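Local coordinates for protein 3-hydroxyisobutyrate dehydrogenase (Salmonella typhimurium, PDB 3G0O) that probably catalyses the oxidation of L-threonate to 2-dehydro-L-erythronate, with NAD(+) preferred over NADP(+) as the cosubstrate, at residues N120-D125 with S147-T152; D7-I12 with G30-G35; A241-V246 with Y281-D286; V64-V69 with L91-S96. One frame throughout, in Å; residues are numbered along the deposited sequence.

Contact 1. Residues N120-D125 with S147-T152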
loop_
_atom_site.group_PDB
_atom_site.type_symbol
_atom_site.label_atom_id
_atom_site.label_comp_id
_atom_site.label_asym_id
_atom_site.label_seq_id
_atom_site.Cartn_x
_atom_site.Cartn_y
_atom_site.Cartn_z
ATOM N N ASN A 120 -27.066 29.301 12.791
ATOM C CA ASN A 120 -27.590 29.304 11.432
ATOM C C ASN A 120 -26.490 29.140 10.393
ATOM O O ASN A 120 -26.541 29.738 9.314
ATOM C CB ASN A 120 -28.367 30.589 11.153
ATOM C CG ASN A 120 -29.866 30.382 11.208
ATOM O OD1 ASN A 120 -30.635 31.299 10.939
ATOM N ND2 ASN A 120 -30.287 29.174 11.568
ATOM N N LEU A 121 -25.493 28.329 10.733
ATOM C CA LEU A 121 -24.375 28.049 9.839
ATOM C C LEU A 121 -24.419 26.568 9.457
ATOM O O LEU A 121 -24.895 25.732 10.227
ATOM C CB LEU A 121 -23.048 28.366 10.540
ATOM C CG LEU A 121 -22.902 29.799 11.067
ATOM C CD1 LEU A 121 -21.607 29.940 11.846
ATOM C CD2 LEU A 121 -22.946 30.778 9.901
ATOM N N ASN A 122 -23.933 26.250 8.263
ATOM C CA ASN A 122 -23.914 24.869 7.794
ATOM C C ASN A 122 -22.512 24.298 7.973
ATOM O O ASN A 122 -21.522 24.966 7.669
ATOM C CB ASN A 122 -24.286 24.799 6.311
ATOM C CG ASN A 122 -25.627 25.420 6.018
ATOM O OD1 ASN A 122 -25.711 26.479 5.394
ATOM N ND2 ASN A 122 -26.692 24.768 6.472
HETATM N N MSE A 123 -22.415 23.075 8.480
HETATM C CA MSE A 123 -21.103 22.472 8.643
HETATM C C MSE A 123 -21.014 21.163 7.887
HETATM O O MSE A 123 -21.970 20.388 7.857
HETATM C CB MSE A 123 -20.780 22.208 10.110
HETATM C CG MSE A 123 -19.302 21.915 10.308
HETATM SE SE MSE A 123 -18.900 20.723 11.754
HETATM C CE MSE A 123 -19.288 19.074 10.847
ATOM N N LEU A 124 -19.865 20.930 7.265
ATOM C CA LEU A 124 -19.641 19.691 6.538
ATOM C C LEU A 124 -18.503 18.943 7.220
ATOM O O LEU A 124 -17.395 19.463 7.351
ATOM C CB LEU A 124 -19.263 19.966 5.078
ATOM C CG LEU A 124 -19.300 18.744 4.154
ATOM C CD1 LEU A 124 -20.740 18.258 4.037
ATOM C CD2 LEU A 124 -18.756 19.095 2.772
ATOM N N ASP A 125 -18.796 17.735 7.683
ATOM C CA ASP A 125 -17.795 16.885 8.316
ATOM C C ASP A 125 -17.037 16.356 7.107
ATOM O O ASP A 125 -17.415 15.343 6.525
ATOM C CB ASP A 125 -18.502 15.756 9.070
ATOM C CG ASP A 125 -17.536 14.756 9.675
ATOM O OD1 ASP A 125 -16.347 15.095 9.824
ATOM O OD2 ASP A 125 -17.979 13.639 10.012
ATOM N N SER A 147 -25.574 17.845 5.954
ATOM C CA SER A 147 -26.825 18.238 5.309
ATOM C C SER A 147 -26.708 18.638 3.846
ATOM O O SER A 147 -25.626 18.938 3.340
ATOM C CB SER A 147 -27.461 19.397 6.075
ATOM O OG SER A 147 -26.680 20.568 5.917
ATOM N N GLU A 148 -27.853 18.649 3.174
ATOM C CA GLU A 148 -27.920 19.024 1.771
ATOM C C GLU A 148 -27.537 20.494 1.659
ATOM O O GLU A 148 -26.929 20.920 0.677
ATOM C CB GLU A 148 -29.341 18.813 1.238
ATOM C CG GLU A 148 -29.503 19.138 -0.235
ATOM C CD GLU A 148 -28.551 18.345 -1.108
ATOM O OE1 GLU A 148 -28.557 17.099 -1.018
ATOM O OE2 GLU A 148 -27.797 18.971 -1.883
ATOM N N ALA A 149 -27.891 21.260 2.685
ATOM C CA ALA A 149 -27.585 22.681 2.714
ATOM C C ALA A 149 -26.073 22.893 2.736
ATOM O O ALA A 149 -25.558 23.787 2.069
ATOM C CB ALA A 149 -28.225 23.327 3.934
ATOM N N ALA A 150 -25.360 22.066 3.499
ATOM C CA ALA A 150 -23.903 22.192 3.581
ATOM C C ALA A 150 -23.251 21.786 2.263
ATOM O O ALA A 150 -22.379 22.490 1.754
ATOM C CB ALA A 150 -23.358 21.329 4.727
ATOM N N PHE A 151 -23.670 20.648 1.716
ATOM C CA PHE A 151 -23.120 20.166 0.453
ATOM C C PHE A 151 -23.356 21.158 -0.677
ATOM O O PHE A 151 -22.466 21.416 -1.489
ATOM C CB PHE A 151 -23.743 18.816 0.078
ATOM C CG PHE A 151 -23.040 17.630 0.687
ATOM C CD1 PHE A 151 -21.765 17.268 0.259
ATOM C CD2 PHE A 151 -23.639 16.892 1.700
ATOM C CE1 PHE A 151 -21.096 16.185 0.835
ATOM C CE2 PHE A 151 -22.976 15.806 2.282
ATOM C CZ PHE A 151 -21.703 15.456 1.847
ATOM N N THR A 152 -24.561 21.714 -0.722
ATOM C CA THR A 152 -24.917 22.667 -1.763
ATOM C C THR A 152 -24.110 23.957 -1.665
ATOM O O THR A 152 -23.577 24.437 -2.659
ATOM C CB THR A 152 -26.424 23.011 -1.712
ATOM O OG1 THR A 152 -27.193 21.823 -1.949
ATOM C CG2 THR A 152 -26.774 24.056 -2.769
HETATM O O HOH W 1 -24.413 19.396 8.101
#
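M123 O, on strand 122-125, accepts a hydrogen bond of 2.6 Å from water 1, and the same water accepts from S147 N at 2.9 Å. The water thus bridges the strand to the residue that caps the helix, and no direct hydrogen bond crosses between the two segments. The methyl group of A150 closes in beside this polar link, its CB 3.6 Å from M123 O. A150 suits the place because its small side chain lets the helix backbone come close: N122 CB lies 3.8 Å from A150 CA.

S147 is the N-cap. Its OG accepts from A150 N at 3.1 Å and occupies an amide in the first turn, where helix N-H groups lack helical partners.

Farther along, L124 and F151 make an apolar contact, their side chains crossing at about a right angle. L124 CG is anti to the backbone N (chi1 -167°), and chi2 near 65° then places CD1 3.6 Å above the centre of the F151 ring, only 10° off the normal, a CH-pi contact. F151 begins by pointing away from the strand, yet its broad ring extends back under the methyl. R167 makes a cation-pi contact with that ring and a salt bridge with E148.

M123, a selenomethionine, packs on the other side against helix 106-117. A strand with helices on both sides is the layered alpha/beta build of a Rossmann-type nucleotide-binding domain.

Contact 2. Residues D7-I12 with G30-G35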
loop_
_atom_site.group_PDB
_atom_site.type_symbol
_atom_site.label_atom_id
_atom_site.label_comp_id
_atom_site.label_asym_id
_atom_site.label_seq_id
_atom_site.Cartn_x
_atom_site.Cartn_y
_atom_site.Cartn_z
ATOM N N ASP A 7 -19.584 37.690 -6.084
ATOM C CA ASP A 7 -18.666 36.539 -6.319
ATOM C C ASP A 7 -18.700 35.643 -5.075
ATOM O O ASP A 7 -19.287 36.007 -4.041
ATOM C CB ASP A 7 -17.242 37.052 -6.600
ATOM C CG ASP A 7 -16.580 36.305 -7.721
ATOM O OD1 ASP A 7 -17.302 35.649 -8.511
ATOM O OD2 ASP A 7 -15.341 36.388 -7.828
ATOM N N PHE A 8 -18.085 34.469 -5.181
ATOM C CA PHE A 8 -18.039 33.516 -4.074
ATOM C C PHE A 8 -16.748 33.702 -3.294
ATOM O O PHE A 8 -15.659 33.590 -3.851
ATOM C CB PHE A 8 -18.100 32.085 -4.607
ATOM C CG PHE A 8 -18.273 31.044 -3.537
ATOM C CD1 PHE A 8 -19.544 30.621 -3.163
ATOM C CD2 PHE A 8 -17.165 30.494 -2.894
ATOM C CE1 PHE A 8 -19.714 29.661 -2.161
ATOM C CE2 PHE A 8 -17.324 29.532 -1.890
ATOM C CZ PHE A 8 -18.602 29.117 -1.524
ATOM N N HIS A 9 -16.877 33.995 -2.007
ATOM C CA HIS A 9 -15.717 34.191 -1.153
ATOM C C HIS A 9 -15.500 32.978 -0.264
ATOM O O HIS A 9 -16.411 32.534 0.428
ATOM C CB HIS A 9 -15.893 35.434 -0.284
ATOM C CG HIS A 9 -15.769 36.716 -1.043
ATOM N ND1 HIS A 9 -14.667 37.539 -0.941
ATOM C CD2 HIS A 9 -16.589 37.298 -1.950
ATOM C CE1 HIS A 9 -14.814 38.570 -1.753
ATOM N NE2 HIS A 9 -15.972 38.447 -2.378
ATOM N N VAL A 10 -14.287 32.447 -0.298
ATOM C CA VAL A 10 -13.938 31.287 0.510
ATOM C C VAL A 10 -12.679 31.587 1.308
ATOM O O VAL A 10 -11.719 32.145 0.776
ATOM C CB VAL A 10 -13.693 30.042 -0.374
ATOM C CG1 VAL A 10 -12.601 30.332 -1.396
ATOM C CG2 VAL A 10 -13.314 28.849 0.496
ATOM N N GLY A 11 -12.698 31.234 2.587
ATOM C CA GLY A 11 -11.540 31.452 3.431
ATOM C C GLY A 11 -10.924 30.117 3.823
ATOM O O GLY A 11 -11.634 29.213 4.270
ATOM N N ILE A 12 -9.611 29.990 3.647
ATOM C CA ILE A 12 -8.898 28.762 4.000
ATOM C C ILE A 12 -8.092 29.016 5.263
ATOM O O ILE A 12 -7.188 29.848 5.260
ATOM C CB ILE A 12 -7.911 28.326 2.892
ATOM C CG1 ILE A 12 -8.630 28.240 1.543
ATOM C CG2 ILE A 12 -7.289 26.973 3.255
ATOM C CD1 ILE A 12 -9.778 27.252 1.514
ATOM N N GLY A 30 -11.129 30.595 -9.645
ATOM C CA GLY A 30 -11.682 31.932 -9.779
ATOM C C GLY A 30 -12.502 32.411 -8.595
ATOM O O GLY A 30 -13.224 33.405 -8.689
ATOM N N LEU A 31 -12.406 31.710 -7.474
ATOM C CA LEU A 31 -13.146 32.108 -6.286
ATOM C C LEU A 31 -12.352 33.186 -5.554
ATOM O O LEU A 31 -11.122 33.188 -5.601
ATOM C CB LEU A 31 -13.344 30.907 -5.353
ATOM C CG LEU A 31 -13.950 29.626 -5.939
ATOM C CD1 LEU A 31 -13.985 28.544 -4.867
ATOM C CD2 LEU A 31 -15.351 29.904 -6.472
ATOM N N SER A 32 -13.046 34.114 -4.900
ATOM C CA SER A 32 -12.361 35.149 -4.130
ATOM C C SER A 32 -11.807 34.401 -2.925
ATOM O O SER A 32 -12.556 33.976 -2.049
ATOM C CB SER A 32 -13.345 36.233 -3.686
ATOM O OG SER A 32 -13.747 37.027 -4.789
ATOM N N THR A 33 -10.489 34.261 -2.886
ATOM C CA THR A 33 -9.829 33.498 -1.834
ATOM C C THR A 33 -9.099 34.274 -0.739
ATOM O O THR A 33 -8.313 35.185 -1.010
ATOM C CB THR A 33 -8.838 32.500 -2.478
ATOM O OG1 THR A 33 -9.531 31.733 -3.470
ATOM C CG2 THR A 33 -8.241 31.557 -1.431
ATOM N N TRP A 34 -9.367 33.885 0.506
ATOM C CA TRP A 34 -8.741 34.489 1.676
ATOM C C TRP A 34 -8.012 33.362 2.410
ATOM O O TRP A 34 -8.449 32.209 2.366
ATOM C CB TRP A 34 -9.787 35.084 2.620
ATOM C CG TRP A 34 -10.675 36.123 2.000
ATOM C CD1 TRP A 34 -11.733 35.909 1.164
ATOM C CD2 TRP A 34 -10.588 37.539 2.183
ATOM N NE1 TRP A 34 -12.312 37.107 0.811
ATOM C CE2 TRP A 34 -11.623 38.126 1.420
ATOM C CE3 TRP A 34 -9.725 38.373 2.907
ATOM C CZ2 TRP A 34 -11.831 39.510 1.373
ATOM C CZ3 TRP A 34 -9.929 39.751 2.861
ATOM C CH2 TRP A 34 -10.971 40.305 2.095
ATOM N N GLY A 35 -6.913 33.696 3.079
ATOM C CA GLY A 35 -6.156 32.696 3.813
ATOM C C GLY A 35 -5.792 33.138 5.218
ATOM O O GLY A 35 -5.646 34.329 5.488
#
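W34 NE1 donates to H9 ND1 at 3.0 Å with an N-H...N angle of 177°, and the bond lies in the plane of both rings. H9 must therefore offer ND1 as the unprotonated nitrogen. The rings meet rim to rim, planes 35° apart, with neither over the other's face. Between the backbones run four more bonds: S32 N to F8 O, V10 N to S32 O, W34 N to V10 O and I12 N to W34 O, the last of these 2.8 Å long. Alternating in this way, they bind strands 9-12 and 32-35 as parallel neighbours. These are the two strands of a beta-alpha-beta unit, joined by helix 17-28, the classical opening of a Rossmann fold, with a GxGxxG-like pattern after the first strand.

On the face of H9 and W34, S32 CB lies over the centre of the imidazole, 3.4 Å from its centroid, a CH-pi contact; the short serine side chain adds little bulk beyond it. S32 OG reaches D7 OD2 by a weak bond of 3.5 Å. G11, paired with W34, has no side chain on this face.

V10, I12 and T33 form the other, buried face, under helices 17-28 and 148-161. V10 CG1 packs 4.1 Å from L31 CB, and T33 and V10 lie side by side. T33 OG1 donates to L31 O from above the carbonyl plane. Before the strand pairing begins, F8 and L31 run alongside each other, with F8 CB 4.0 Å from L31 CD2.

Contact 3. Residues A241-V246 with Y281-D286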
loop_
_atom_site.group_PDB
_atom_site.type_symbol
_atom_site.label_atom_id
_atom_site.label_comp_id
_atom_site.label_asym_id
_atom_site.label_seq_id
_atom_site.Cartn_x
_atom_site.Cartn_y
_atom_site.Cartn_z
ATOM N N ALA A 241 4.615 14.883 11.110
ATOM C CA ALA A 241 5.313 14.339 12.274
ATOM C C ALA A 241 4.864 13.011 12.874
ATOM O O ALA A 241 3.716 12.588 12.732
ATOM C CB ALA A 241 5.347 15.389 13.375
ATOM N N VAL A 242 5.808 12.368 13.555
ATOM C CA VAL A 242 5.565 11.110 14.244
ATOM C C VAL A 242 4.378 11.285 15.185
ATOM O O VAL A 242 3.471 10.448 15.224
ATOM C CB VAL A 242 6.809 10.687 15.071
ATOM C CG1 VAL A 242 6.421 9.687 16.165
ATOM C CG2 VAL A 242 7.852 10.083 14.150
ATOM N N ASP A 243 4.381 12.383 15.935
ATOM C CA ASP A 243 3.306 12.657 16.883
ATOM C C ASP A 243 1.916 12.739 16.252
ATOM O O ASP A 243 0.913 12.600 16.952
ATOM C CB ASP A 243 3.601 13.938 17.676
ATOM C CG ASP A 243 4.662 13.725 18.742
ATOM O OD1 ASP A 243 4.877 12.557 19.137
ATOM O OD2 ASP A 243 5.269 14.720 19.195
ATOM N N ILE A 244 1.850 12.950 14.939
ATOM C CA ILE A 244 0.553 13.013 14.271
ATOM C C ILE A 244 -0.097 11.637 14.324
ATOM O O ILE A 244 -1.294 11.519 14.582
ATOM C CB ILE A 244 0.670 13.426 12.784
ATOM C CG1 ILE A 244 1.152 14.875 12.671
ATOM C CG2 ILE A 244 -0.695 13.283 12.095
ATOM C CD1 ILE A 244 0.176 15.895 13.217
ATOM N N PHE A 245 0.689 10.595 14.069
ATOM C CA PHE A 245 0.130 9.257 14.105
ATOM C C PHE A 245 -0.039 8.702 15.507
ATOM O O PHE A 245 -0.834 7.788 15.720
ATOM C CB PHE A 245 0.921 8.312 13.203
ATOM C CG PHE A 245 0.498 8.404 11.773
ATOM C CD1 PHE A 245 1.191 9.208 10.875
ATOM C CD2 PHE A 245 -0.671 7.779 11.351
ATOM C CE1 PHE A 245 0.721 9.395 9.576
ATOM C CE2 PHE A 245 -1.150 7.958 10.059
ATOM C CZ PHE A 245 -0.451 8.770 9.168
ATOM N N VAL A 246 0.701 9.251 16.465
ATOM C CA VAL A 246 0.530 8.834 17.854
ATOM C C VAL A 246 -0.904 9.268 18.175
ATOM O O VAL A 246 -1.682 8.532 18.786
ATOM C CB VAL A 246 1.508 9.572 18.805
ATOM C CG1 VAL A 246 1.083 9.368 20.249
ATOM C CG2 VAL A 246 2.918 9.061 18.599
ATOM N N TYR A 281 11.854 11.390 18.888
ATOM C CA TYR A 281 11.661 11.656 17.461
ATOM C C TYR A 281 10.253 12.150 17.146
ATOM O O TYR A 281 9.861 12.221 15.980
ATOM C CB TYR A 281 11.942 10.386 16.653
ATOM C CG TYR A 281 13.242 9.705 17.011
ATOM C CD1 TYR A 281 14.459 10.382 16.917
ATOM C CD2 TYR A 281 13.258 8.382 17.451
ATOM C CE1 TYR A 281 15.658 9.759 17.252
ATOM C CE2 TYR A 281 14.451 7.751 17.792
ATOM C CZ TYR A 281 15.646 8.445 17.689
ATOM O OH TYR A 281 16.828 7.822 18.018
ATOM N N GLY A 282 9.503 12.498 18.188
ATOM C CA GLY A 282 8.132 12.947 18.019
ATOM C C GLY A 282 7.848 14.025 16.991
ATOM O O GLY A 282 6.814 13.987 16.324
ATOM N N LYS A 283 8.758 14.984 16.859
ATOM C CA LYS A 283 8.578 16.085 15.923
ATOM C C LYS A 283 9.265 15.872 14.579
ATOM O O LYS A 283 9.208 16.728 13.697
ATOM C CB LYS A 283 9.060 17.378 16.579
ATOM C CG LYS A 283 8.305 17.649 17.872
ATOM C CD LYS A 283 8.999 18.644 18.767
ATOM C CE LYS A 283 8.911 20.052 18.233
ATOM N NZ LYS A 283 9.316 21.043 19.289
ATOM N N GLU A 284 9.912 14.725 14.429
ATOM C CA GLU A 284 10.579 14.394 13.180
ATOM C C GLU A 284 9.550 13.793 12.225
ATOM O O GLU A 284 8.434 13.474 12.633
ATOM C CB GLU A 284 11.705 13.389 13.429
ATOM C CG GLU A 284 12.950 14.002 14.071
ATOM C CD GLU A 284 14.087 13.006 14.204
ATOM O OE1 GLU A 284 14.107 12.020 13.440
ATOM O OE2 GLU A 284 14.970 13.220 15.064
ATOM N N ASP A 285 9.924 13.648 10.959
ATOM C CA ASP A 285 9.022 13.075 9.962
ATOM C C ASP A 285 8.517 11.729 10.491
ATOM O O ASP A 285 9.270 11.010 11.148
ATOM C CB ASP A 285 9.770 12.867 8.647
ATOM C CG ASP A 285 8.846 12.526 7.504
ATOM O OD1 ASP A 285 8.014 13.386 7.139
ATOM O OD2 ASP A 285 8.951 11.401 6.971
ATOM N N ASP A 286 7.262 11.377 10.210
ATOM C CA ASP A 286 6.746 10.112 10.720
ATOM C C ASP A 286 7.541 8.896 10.242
ATOM O O ASP A 286 7.487 7.833 10.861
ATOM C CB ASP A 286 5.239 9.935 10.420
ATOM C CG ASP A 286 4.866 10.255 8.986
ATOM O OD1 ASP A 286 5.650 9.939 8.071
ATOM O OD2 ASP A 286 3.762 10.812 8.778
#
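V242 and D243, at the start of helix 242-258, give their backbone N-H groups to carbonyls of the loop. V242 N donates to E284 O at 3.0 Å, and D243 N to G282 O at 2.9 Å, the latter in the carbonyl plane and on a lone pair. Amides at a helix start have no helical acceptor, and the loop supplies one to each. This is the tight part of the contact. The branched V242 fills it: CG2, anti to the carbonyl carbon, comes within 3.4 Å of D285 O and 3.6 Å of D286 CA. Beside it the small A241 lays its CB 3.6 Å from G282 O. G282 presents a bare backbone, so the carboxylate of D243 can lie against it, OD1 at 3.5 Å from G282 CA; that oxygen is bonded to S277.

Toward solvent the contact is loose. K283, within the type I turn from Y281 to E284, points away from the helix and covers little of it, as suits a long charged chain. E284 likewise turns its carboxylate aside, to a salt bridge with K291.

At the buried end D286 OD2 meets the ring of F245 at its edge, 3.4 Å from CE1, while OD1 forms a salt bridge with R227. The side chain of D286 is about 5 Å from a bound L(+)-tartaric acid. F245 reaches helix 174-202, which carries the predicted active-site K179, and V242 packs on helix 264-281, so the loop leaving that helix closes over the start of helix 242-258.

Contact 4. Residues V64-V69 with L91-S96; sequences VVDALV and LMKPGS
K93 NZ and D66 OD1 form a salt bridge of 3.2 Å, the ammonium approaching from above the carboxylate plane, 54° out of it. Water 3 spans the same pair, donating to the carboxylate and accepting from the amine. K93 also makes a weak bond of 3.4 Å from NZ to V64 O. The lysine chain, extended beyond CG, has the length to reach from the turn to D66, and its CE passes 3.3 Å from V65 O. That carbonyl is satisfied by water 2, which donates to it and accepts from K93 N. Deeper in, the flexible selenomethionine M92 bends at chi3 (73°), which brings CE to 3.7 Å from L68 CB and near V65 CG2, an apolar contact with two aliphatic side chains.

What positions this shell is a type II turn from K93 to S96. K93 O accepts both S96 N, at 3.1 Å, and S96 OG, at 2.6 Å, which ties serine and lysine into one unit. G95 takes the positive phi (89°) of the turn's third residue, where glycine sits easily.

D66 is fixed from behind: OD2 accepts from H9 N, its strongest partner, and OD1 also pairs with R153, which bonds G95 O as well. Two cations on one oxygen would probably stabilise the negative charge of D66. The contact thus links strands 67-70 and 97-100, neighbouring parallel strands of the Rossmann-type sheet, at their N-terminal ends.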
loop_
_atom_site.group_PDB
_atom_site.type_symbol
_atom_site.label_atom_id
_atom_site.label_comp_id
_atom_site.label_asym_id
_atom_site.label_seq_id
_atom_site.Cartn_x
_atom_site.Cartn_y
_atom_site.Cartn_z
ATOM N N VAL A 64 -17.364 37.970 5.832
ATOM C CA VAL A 64 -17.786 38.109 4.440
ATOM C C VAL A 64 -17.713 36.838 3.606
ATOM O O VAL A 64 -18.269 36.784 2.506
ATOM C CB VAL A 64 -16.962 39.191 3.700
ATOM C CG1 VAL A 64 -17.040 40.507 4.452
ATOM C CG2 VAL A 64 -15.518 38.732 3.537
ATOM N N VAL A 65 -17.031 35.817 4.112
ATOM C CA VAL A 65 -16.906 34.582 3.353
ATOM C C VAL A 65 -18.205 33.792 3.262
ATOM O O VAL A 65 -19.019 33.790 4.185
ATOM C CB VAL A 65 -15.817 33.652 3.946
ATOM C CG1 VAL A 65 -14.454 34.309 3.827
ATOM C CG2 VAL A 65 -16.138 33.326 5.396
ATOM N N ASP A 66 -18.382 33.124 2.128
ATOM C CA ASP A 66 -19.544 32.287 1.881
ATOM C C ASP A 66 -19.233 30.908 2.456
ATOM O O ASP A 66 -20.129 30.138 2.796
ATOM C CB ASP A 66 -19.788 32.179 0.381
ATOM C CG ASP A 66 -20.155 33.510 -0.239
ATOM O OD1 ASP A 66 -21.259 34.006 0.055
ATOM O OD2 ASP A 66 -19.344 34.068 -1.005
ATOM N N ALA A 67 -17.944 30.609 2.563
ATOM C CA ALA A 67 -17.507 29.327 3.095
ATOM C C ALA A 67 -16.147 29.455 3.756
ATOM O O ALA A 67 -15.289 30.209 3.301
ATOM C CB ALA A 67 -17.441 28.289 1.975
ATOM N N LEU A 68 -15.965 28.714 4.840
ATOM C CA LEU A 68 -14.698 28.712 5.556
ATOM C C LEU A 68 -14.237 27.261 5.616
ATOM O O LEU A 68 -14.986 26.393 6.064
ATOM C CB LEU A 68 -14.875 29.249 6.977
ATOM C CG LEU A 68 -13.577 29.481 7.756
ATOM C CD1 LEU A 68 -12.919 30.763 7.256
ATOM C CD2 LEU A 68 -13.866 29.585 9.247
ATOM N N VAL A 69 -13.022 26.996 5.143
ATOM C CA VAL A 69 -12.468 25.642 5.172
ATOM C C VAL A 69 -11.397 25.612 6.255
ATOM O O VAL A 69 -10.507 26.463 6.277
ATOM C CB VAL A 69 -11.816 25.253 3.822
ATOM C CG1 VAL A 69 -11.336 23.801 3.866
ATOM C CG2 VAL A 69 -12.802 25.460 2.687
ATOM N N LEU A 91 -19.034 35.511 13.840
ATOM C CA LEU A 91 -18.906 36.632 12.917
ATOM C C LEU A 91 -19.434 36.272 11.538
ATOM O O LEU A 91 -19.682 37.143 10.709
ATOM C CB LEU A 91 -17.443 37.035 12.792
ATOM C CG LEU A 91 -16.743 37.457 14.078
ATOM C CD1 LEU A 91 -15.285 37.738 13.762
ATOM C CD2 LEU A 91 -17.424 38.684 14.662
HETATM N N MSE A 92 -19.589 34.975 11.301
HETATM C CA MSE A 92 -20.056 34.468 10.020
HETATM C C MSE A 92 -21.520 34.769 9.746
HETATM O O MSE A 92 -22.363 34.697 10.640
HETATM C CB MSE A 92 -19.781 32.963 9.941
HETATM C CG MSE A 92 -18.286 32.674 9.906
HETATM SE SE MSE A 92 -17.798 30.838 9.656
HETATM C CE MSE A 92 -18.249 30.628 7.805
ATOM N N LYS A 93 -21.815 35.102 8.498
ATOM C CA LYS A 93 -23.176 35.438 8.118
ATOM C C LYS A 93 -24.066 34.214 7.967
ATOM O O LYS A 93 -23.615 33.146 7.560
ATOM C CB LYS A 93 -23.178 36.248 6.815
ATOM C CG LYS A 93 -22.469 35.563 5.659
ATOM C CD LYS A 93 -22.416 36.433 4.411
ATOM C CE LYS A 93 -21.414 35.870 3.422
ATOM N NZ LYS A 93 -21.580 36.463 2.063
ATOM N N PRO A 94 -25.357 34.361 8.301
ATOM C CA PRO A 94 -26.316 33.259 8.197
ATOM C C PRO A 94 -26.275 32.576 6.830
ATOM O O PRO A 94 -26.177 33.236 5.794
ATOM C CB PRO A 94 -27.650 33.947 8.456
ATOM C CG PRO A 94 -27.281 35.032 9.414
ATOM C CD PRO A 94 -26.021 35.584 8.788
ATOM N N GLY A 95 -26.351 31.250 6.834
ATOM C CA GLY A 95 -26.331 30.515 5.584
ATOM C C GLY A 95 -24.948 30.130 5.087
ATOM O O GLY A 95 -24.835 29.296 4.191
ATOM N N SER A 96 -23.900 30.732 5.648
ATOM C CA SER A 96 -22.537 30.411 5.225
ATOM C C SER A 96 -22.184 29.004 5.707
ATOM O O SER A 96 -22.813 28.483 6.623
ATOM C CB SER A 96 -21.541 31.442 5.775
ATOM O OG SER A 96 -21.567 31.509 7.188
HETATM O O HOH W 2 -19.452 35.242 6.497
HETATM O O HOH W 3 -23.507 35.618 -0.247
#

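Overall arrangement
Contacts 2, 4 and 1 follow one another along the chain and across a single sheet, where strands 32-36, 9-13, 67-70, 97-100 and 122-129 lie side by side. Centres of contacts 2 and 4 are about 11 Å apart, as are those of 4 and 1, and each pair touches: G11 O probably accepts from V69 N at 2.8 Å, and N120 O probably accepts from G95 N at 2.9 Å. Contact 4 lies between the other two in this sheet and touches both. Contact 3 comes last, in the helical C-terminal region, its centre 32 to 34 Å from the others and across the chain's centre, close to the tartaric acid and the predicted active-site lysine.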